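PDB 6J0Y: peptide from Structure-specific endonuclease subunit SLX4 from Saccharomyces cerevisiae, which probably recruits the scaffold protein Rtt107 to the Slx4 endonuclease complex through an Rtt107-interacting motif. Local coordinates for residues 41-44 against 45-49. Residues are numbered along the deposited sequence; the frame is centred on the assembly and turned at random.
Sequences EETE and FDDQF
Glu44 and Asp47 hold the two ends of a type I beta turn in the acidic loop that leads into strand 49-55, and two hydrogen bonds running in opposite directions join them. The bond that closes the turn goes from Asp47 N to Glu44 O (3.2 Å). In return the Asp47 carboxylate reaches back to the backbone of Glu44: OD2 takes Glu44 N at 3.0 Å, the N-H arriving from above the carboxylate plane. Asp47 can do this because its CG lies anti to its own carbonyl carbon (chi1 -83°), which turns the acid toward the start of the turn. Asp47 OD2 also lies 3.7 Å from Thr43 CG2. With an alanine in place of Asp47, Glu44 N is likely to lose this acceptor and the Thr43 methyl its neighbour, the turn then being held by its backbone bond alone. Negative charge gathers on this side, with Glu44 OE1 4.5 Å from Asp47 OD1, so the two carboxylates would be expected to disfavour each other. The CB bond of Phe45 points away from residues 41-44, though CB itself still touches Glu44 C, and the side chain packs on a basic residue of the other protein in the complex. A basic side chain of that protein makes a weak hydrogen bond to Thr43 O, which also bonds Ser38 OG. Two residues beyond Asp47, Phe49 opens the strand, its ring in a cation-pi contact with Lys12. The methyl of Thr43, anti to its backbone N, meets that ring at the edge and in its plane, CG2 lying 3.7 Å from Phe49 CE2.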
loop_
_atom_site.group_PDB
_atom_site.type_symbol
_atom_site.label_atom_id
_atom_site.label_comp_id
_atom_site.label_asym_id
_atom_site.label_seq_id
_atom_site.Cartn_x
_atom_site.Cartn_y
_atom_site.Cartn_z
ATOM N N GLU B 41 -6.905 7.762 -18.900
ATOM C CA GLU B 41 -7.125 8.299 -20.242
ATOM C C GLU B 41 -5.818 8.673 -20.930
ATOM O O GLU B 41 -5.745 8.669 -22.165
ATOM C CB GLU B 41 -8.023 9.529 -20.179
ATOM C CG GLU B 41 -9.414 9.286 -19.675
ATOM C CD GLU B 41 -10.289 10.510 -19.867
ATOM O OE1 GLU B 41 -10.492 11.267 -18.891
ATOM O OE2 GLU B 41 -10.745 10.722 -21.009
ATOM N N GLU B 42 -4.788 9.016 -20.149
ATOM C CA GLU B 42 -3.500 9.419 -20.700
ATOM C C GLU B 42 -2.762 8.269 -21.377
ATOM O O GLU B 42 -1.837 8.521 -22.159
ATOM C CB GLU B 42 -2.626 10.026 -19.594
ATOM C CG GLU B 42 -3.083 11.403 -19.080
ATOM C CD GLU B 42 -4.247 11.342 -18.090
ATOM O OE1 GLU B 42 -4.669 12.415 -17.602
ATOM O OE2 GLU B 42 -4.742 10.232 -17.796
ATOM N N THR B 43 -3.134 7.022 -21.091
ATOM C CA THR B 43 -2.576 5.856 -21.764
ATOM C C THR B 43 -3.588 5.328 -22.771
ATOM O O THR B 43 -4.763 5.144 -22.437
ATOM C CB THR B 43 -2.215 4.755 -20.764
ATOM O OG1 THR B 43 -1.311 5.279 -19.786
ATOM C CG2 THR B 43 -1.545 3.567 -21.476
ATOM N N GLU B 44 -3.137 5.098 -24.001
ATOM C CA GLU B 44 -4.034 4.550 -25.005
ATOM C C GLU B 44 -4.089 3.031 -24.893
ATOM O O GLU B 44 -3.162 2.381 -24.396
ATOM C CB GLU B 44 -3.612 4.974 -26.411
ATOM C CG GLU B 44 -4.581 5.962 -27.048
ATOM C CD GLU B 44 -3.897 7.236 -27.488
ATOM O OE1 GLU B 44 -2.906 7.145 -28.242
ATOM O OE2 GLU B 44 -4.343 8.326 -27.069
ATOM N N PHE B 45 -5.205 2.471 -25.367
ATOM C CA PHE B 45 -5.470 1.051 -25.159
ATOM C C PHE B 45 -4.403 0.171 -25.796
ATOM O O PHE B 45 -4.043 -0.868 -25.232
ATOM C CB PHE B 45 -6.850 0.688 -25.713
ATOM C CG PHE B 45 -8.002 1.226 -24.897
ATOM C CD1 PHE B 45 -8.188 0.822 -23.582
ATOM C CD2 PHE B 45 -8.911 2.115 -25.453
ATOM C CE1 PHE B 45 -9.258 1.307 -22.828
ATOM C CE2 PHE B 45 -9.985 2.607 -24.706
ATOM C CZ PHE B 45 -10.153 2.199 -23.389
ATOM N N ASP B 46 -3.873 0.573 -26.955
ATOM C CA ASP B 46 -2.924 -0.245 -27.704
ATOM C C ASP B 46 -1.478 0.232 -27.568
ATOM O O ASP B 46 -0.629 -0.147 -28.384
ATOM C CB ASP B 46 -3.326 -0.303 -29.180
ATOM C CG ASP B 46 -3.360 1.064 -29.838
ATOM O OD1 ASP B 46 -3.075 2.073 -29.152
ATOM O OD2 ASP B 46 -3.676 1.130 -31.046
ATOM N N ASP B 47 -1.175 1.058 -26.567
ATOM C CA ASP B 47 0.212 1.447 -26.338
ATOM C C ASP B 47 1.048 0.221 -26.002
ATOM O O ASP B 47 0.638 -0.623 -25.203
ATOM C CB ASP B 47 0.312 2.461 -25.197
ATOM C CG ASP B 47 0.031 3.881 -25.645
ATOM O OD1 ASP B 47 0.142 4.168 -26.858
ATOM O OD2 ASP B 47 -0.286 4.712 -24.769
ATOM N N GLN B 48 2.231 0.132 -26.603
ATOM C CA GLN B 48 3.148 -0.982 -26.375
ATOM C C GLN B 48 4.310 -0.488 -25.517
ATOM O O GLN B 48 5.074 0.385 -25.941
ATOM C CB GLN B 48 3.650 -1.553 -27.703
ATOM C CG GLN B 48 4.669 -2.688 -27.554
ATOM C CD GLN B 48 4.121 -3.877 -26.773
ATOM O OE1 GLN B 48 3.194 -4.557 -27.228
ATOM N NE2 GLN B 48 4.698 -4.137 -25.595
ATOM N N PHE B 49 4.429 -1.036 -24.310
ATOM C CA PHE B 49 5.435 -0.617 -23.356
ATOM C C PHE B 49 6.528 -1.666 -23.198
ATOM O O PHE B 49 6.400 -2.831 -23.582
ATOM C CB PHE B 49 4.810 -0.343 -21.987
ATOM C CG PHE B 49 3.920 0.868 -21.962
ATOM C CD1 PHE B 49 4.466 2.134 -21.837
ATOM C CD2 PHE B 49 2.554 0.740 -22.068
ATOM C CE1 PHE B 49 3.648 3.265 -21.811
ATOM C CE2 PHE B 49 1.731 1.859 -22.053
ATOM C CZ PHE B 49 2.280 3.118 -21.930
#